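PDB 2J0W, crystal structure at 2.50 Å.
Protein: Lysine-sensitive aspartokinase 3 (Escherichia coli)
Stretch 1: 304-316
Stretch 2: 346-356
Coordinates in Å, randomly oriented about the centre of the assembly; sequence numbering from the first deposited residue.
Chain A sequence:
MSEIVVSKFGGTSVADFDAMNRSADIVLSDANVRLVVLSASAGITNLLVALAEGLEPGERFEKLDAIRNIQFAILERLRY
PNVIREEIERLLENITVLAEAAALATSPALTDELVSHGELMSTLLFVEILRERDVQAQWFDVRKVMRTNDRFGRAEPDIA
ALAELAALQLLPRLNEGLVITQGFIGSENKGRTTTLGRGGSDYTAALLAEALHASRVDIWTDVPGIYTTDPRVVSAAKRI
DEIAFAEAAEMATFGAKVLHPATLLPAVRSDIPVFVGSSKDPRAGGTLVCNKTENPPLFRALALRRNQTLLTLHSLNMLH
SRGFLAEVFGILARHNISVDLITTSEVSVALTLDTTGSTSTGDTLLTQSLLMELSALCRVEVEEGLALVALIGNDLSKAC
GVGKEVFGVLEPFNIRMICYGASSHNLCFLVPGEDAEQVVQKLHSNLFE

Stretch 1 (304-316) LRRNQTLLTLHSL
Stretch 2 (346-356) EVSVALTLDTT

The strand ending at Leu-313 runs antiparallel to strand 348–353, their N-to-C directions 162° apart and their axes 4.3 Å apart at closest approach. Thr-309 pairs with Leu-353, Leu-311 with Leu-351 and Leu-313 with Val-349, each through two backbone hydrogen bonds: Thr-309 N to Leu-353 O 2.7 Å and Leu-353 N to Thr-309 O 2.6 Å; Leu-311 N to Leu-351 O and Leu-351 N to Leu-311 O, both 2.7 Å; Leu-313 N to Val-349 O and Val-349 N to Leu-313 O, both 2.7 Å. The intervening non-hydrogen-bonded pairs, Leu-310 with Thr-352 and Thr-312 with Ala-350, have CA–CA separations of 4.8 and 3.9 Å. Backbone φ/ψ values are extended throughout the paired residues, φ from −89 to −122° and ψ from 95 to 132°.

Leu-353 and Leu-351 cover the most surface, 76 and 72 Å² of the 895 Å² total. Both are mt rotamers (χ1 near −60°, χ2 near 180°) and share one sheet face with Thr-309, Leu-311, Leu-313 and Val-349. Leu-311, with χ1 t and χ2 p, places CD2 3.9 Å from Leu-351 CD1 and 4.1 Å from Leu-353 CD1, so its methyl bridges two leucines. Leu-313, again mt, sets CB 3.6 Å from Val-349 CG1 and CD1 4.2 Å from Leu-351 CD1. The leucines and Val-349 suit this buried face with branched apolar chains; Thr-309 (χ1 m) is the polar member, its CB 4.0 Å from Leu-353 CB. On the other face Leu-310 (tp) reaches Ala-350, CD1 to CB 3.9 Å, and Thr-312 OG1 lies 3.7 Å from the same CB.

Asp-354, covering 64 Å², anchors the polar end, where the chain turns a corner at Asn-307 (φ/ψ 55/49). Its χ1 is t, and OD1 accepts a 2.8 Å hydrogen bond from Gln-308 NE2. Gln-308 (χ1 and χ2 both m) also receives Arg-305 NE at OE1, 2.8 Å. The Arg-305 guanidinium lays one face over Asp-354 CG, 3.4 Å from NE; the NE–OD1 salt bridge of 3.5 Å is purely electrostatic, because OD1 lies well outside the guanidinium plane.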

# COMPACT_ATOMS: atom_id res chain seq x y z
N LEU A 304 16.61 -3.22 10.70
CA LEU A 304 16.81 -1.88 10.17
C LEU A 304 17.34 -1.94 8.74
O LEU A 304 18.25 -2.71 8.45
CB LEU A 304 17.80 -1.13 11.06
CG LEU A 304 18.31 0.24 10.62
CD1 LEU A 304 17.21 1.30 10.77
CD2 LEU A 304 19.52 0.59 11.47
N ARG A 305 16.75 -1.14 7.85
CA ARG A 305 17.20 -1.08 6.46
C ARG A 305 17.43 0.40 6.17
O ARG A 305 16.50 1.20 6.09
CB ARG A 305 16.14 -1.65 5.52
CG ARG A 305 16.72 -2.22 4.24
CD ARG A 305 15.71 -3.08 3.48
NE ARG A 305 14.67 -2.30 2.82
CZ ARG A 305 13.63 -2.85 2.21
NH1 ARG A 305 13.50 -4.17 2.18
NH2 ARG A 305 12.71 -2.09 1.63
N ARG A 306 18.70 0.77 6.05
CA ARG A 306 19.12 2.15 5.82
C ARG A 306 19.11 2.65 4.39
O ARG A 306 19.12 1.88 3.44
CB ARG A 306 20.52 2.35 6.38
CG ARG A 306 20.58 2.37 7.88
CD ARG A 306 21.51 3.47 8.31
NE ARG A 306 21.24 3.90 9.67
CZ ARG A 306 21.00 5.17 10.00
NH1 ARG A 306 20.99 6.11 9.07
NH2 ARG A 306 20.79 5.49 11.27
N ASN A 307 19.16 3.98 4.27
CA ASN A 307 19.19 4.66 2.98
C ASN A 307 18.04 4.26 2.08
O ASN A 307 18.22 3.93 0.90
CB ASN A 307 20.51 4.38 2.28
CG ASN A 307 21.68 4.57 3.19
OD1 ASN A 307 21.77 5.58 3.89
ND2 ASN A 307 22.60 3.59 3.20
N GLN A 308 16.84 4.30 2.64
CA GLN A 308 15.67 3.98 1.88
C GLN A 308 15.24 5.26 1.18
O GLN A 308 15.58 6.37 1.60
CB GLN A 308 14.57 3.46 2.81
CG GLN A 308 15.00 2.27 3.64
CD GLN A 308 15.33 1.04 2.80
OE1 GLN A 308 14.45 0.41 2.22
NE2 GLN A 308 16.61 0.69 2.73
N THR A 309 14.51 5.11 0.08
CA THR A 309 14.02 6.24 -0.68
C THR A 309 12.50 6.15 -0.73
O THR A 309 11.96 5.07 -1.01
CB THR A 309 14.59 6.22 -2.11
OG1 THR A 309 16.02 6.12 -2.06
CG2 THR A 309 14.19 7.49 -2.85
N LEU A 310 11.80 7.24 -0.44
CA LEU A 310 10.33 7.23 -0.49
C LEU A 310 9.84 7.94 -1.75
O LEU A 310 9.86 9.17 -1.84
CB LEU A 310 9.69 7.90 0.73
CG LEU A 310 8.15 7.86 0.68
CD1 LEU A 310 7.67 6.43 0.90
CD2 LEU A 310 7.55 8.80 1.73
N LEU A 311 9.40 7.14 -2.72
CA LEU A 311 8.89 7.65 -3.99
C LEU A 311 7.37 7.74 -3.95
O LEU A 311 6.68 6.75 -4.21
CB LEU A 311 9.31 6.72 -5.11
CG LEU A 311 8.89 7.17 -6.50
CD1 LEU A 311 9.56 8.50 -6.85
CD2 LEU A 311 9.28 6.09 -7.49
N THR A 312 6.86 8.92 -3.61
CA THR A 312 5.42 9.16 -3.51
C THR A 312 4.84 9.62 -4.86
O THR A 312 5.31 10.58 -5.46
CB THR A 312 5.13 10.23 -2.44
OG1 THR A 312 5.60 9.77 -1.16
CG2 THR A 312 3.64 10.51 -2.35
N LEU A 313 3.81 8.92 -5.33
CA LEU A 313 3.18 9.28 -6.59
C LEU A 313 1.74 9.75 -6.46
O LEU A 313 0.86 9.04 -5.97
CB LEU A 313 3.24 8.11 -7.56
CG LEU A 313 4.63 7.76 -8.07
CD1 LEU A 313 4.55 6.63 -9.09
CD2 LEU A 313 5.26 9.01 -8.68
N HIS A 314 1.52 10.98 -6.90
CA HIS A 314 0.20 11.59 -6.89
C HIS A 314 -0.15 11.63 -8.37
O HIS A 314 0.75 11.63 -9.21
CB HIS A 314 0.29 12.99 -6.30
CG HIS A 314 0.80 13.02 -4.90
ND1 HIS A 314 0.03 12.68 -3.81
CD2 HIS A 314 2.02 13.35 -4.40
CE1 HIS A 314 0.75 12.79 -2.71
NE2 HIS A 314 1.96 13.20 -3.04
N SER A 315 -1.43 11.65 -8.72
CA SER A 315 -1.79 11.64 -10.13
C SER A 315 -2.05 13.00 -10.75
O SER A 315 -2.61 13.89 -10.11
CB SER A 315 -3.02 10.77 -10.36
OG SER A 315 -4.14 11.32 -9.72
N LEU A 316 -1.64 13.16 -12.01
CA LEU A 316 -1.89 14.41 -12.71
C LEU A 316 -3.31 14.29 -13.25
O LEU A 316 -3.68 14.90 -14.26
CB LEU A 316 -0.86 14.65 -13.82
CG LEU A 316 0.49 15.21 -13.32
CD1 LEU A 316 1.41 15.50 -14.49
CD2 LEU A 316 0.27 16.48 -12.50
N GLU A 346 -6.16 6.73 -1.95
CA GLU A 346 -6.89 7.10 -3.15
C GLU A 346 -5.94 6.98 -4.32
O GLU A 346 -5.49 5.88 -4.62
CB GLU A 346 -7.40 8.54 -3.08
CG GLU A 346 -8.46 8.74 -2.02
CD GLU A 346 -9.09 10.11 -2.09
OE1 GLU A 346 -9.82 10.38 -3.07
OE2 GLU A 346 -8.83 10.91 -1.16
N VAL A 347 -5.62 8.09 -4.95
CA VAL A 347 -4.72 8.05 -6.09
C VAL A 347 -3.30 8.49 -5.76
O VAL A 347 -2.53 8.87 -6.65
CB VAL A 347 -5.27 8.92 -7.25
CG1 VAL A 347 -6.36 8.15 -7.99
CG2 VAL A 347 -5.83 10.22 -6.69
N SER A 348 -2.95 8.45 -4.48
CA SER A 348 -1.61 8.83 -4.05
C SER A 348 -0.96 7.55 -3.58
O SER A 348 -1.45 6.90 -2.66
CB SER A 348 -1.71 9.82 -2.89
OG SER A 348 -2.77 10.74 -3.13
N VAL A 349 0.14 7.15 -4.22
CA VAL A 349 0.81 5.92 -3.83
C VAL A 349 2.27 6.16 -3.42
O VAL A 349 3.09 6.58 -4.23
CB VAL A 349 0.73 4.90 -4.97
CG1 VAL A 349 0.97 5.59 -6.30
CG2 VAL A 349 1.73 3.78 -4.75
N ALA A 350 2.58 5.89 -2.15
CA ALA A 350 3.94 6.09 -1.62
C ALA A 350 4.74 4.80 -1.69
O ALA A 350 4.42 3.81 -1.03
CB ALA A 350 3.88 6.60 -0.17
N LEU A 351 5.80 4.84 -2.49
CA LEU A 351 6.67 3.69 -2.69
C LEU A 351 7.94 3.72 -1.83
O LEU A 351 8.65 4.73 -1.80
CB LEU A 351 7.04 3.62 -4.17
CG LEU A 351 5.87 3.46 -5.14
CD1 LEU A 351 6.32 3.81 -6.54
CD2 LEU A 351 5.36 2.03 -5.09
N THR A 352 8.22 2.62 -1.13
CA THR A 352 9.40 2.50 -0.27
C THR A 352 10.53 1.80 -1.02
O THR A 352 10.50 0.58 -1.20
CB THR A 352 9.08 1.68 1.01
OG1 THR A 352 8.08 2.34 1.79
CG2 THR A 352 10.34 1.52 1.86
N LEU A 353 11.53 2.56 -1.45
CA LEU A 353 12.63 2.00 -2.22
C LEU A 353 13.96 1.74 -1.51
O LEU A 353 14.59 2.64 -0.95
CB LEU A 353 12.90 2.87 -3.45
CG LEU A 353 11.69 3.01 -4.38
CD1 LEU A 353 12.11 3.70 -5.68
CD2 LEU A 353 11.11 1.63 -4.65
N ASP A 354 14.38 0.48 -1.56
CA ASP A 354 15.62 0.03 -0.93
C ASP A 354 16.80 0.22 -1.88
O ASP A 354 16.61 0.35 -3.09
CB ASP A 354 15.47 -1.45 -0.55
CG ASP A 354 16.72 -2.01 0.10
OD1 ASP A 354 17.39 -1.26 0.86
OD2 ASP A 354 17.01 -3.20 -0.12
N THR A 355 18.01 0.28 -1.34
CA THR A 355 19.18 0.44 -2.20
C THR A 355 19.26 -0.81 -3.07
O THR A 355 18.64 -1.83 -2.76
CB THR A 355 20.47 0.58 -1.40
OG1 THR A 355 20.62 -0.56 -0.53
CG2 THR A 355 20.46 1.89 -0.60
N THR A 356 20.05 -0.73 -4.13
CA THR A 356 20.19 -1.84 -5.07
C THR A 356 20.79 -3.13 -4.51
O THR A 356 20.32 -4.23 -4.83
CB THR A 356 21.05 -1.39 -6.27
OG1 THR A 356 22.37 -1.07 -5.81
CG2 THR A 356 20.43 -0.16 -6.93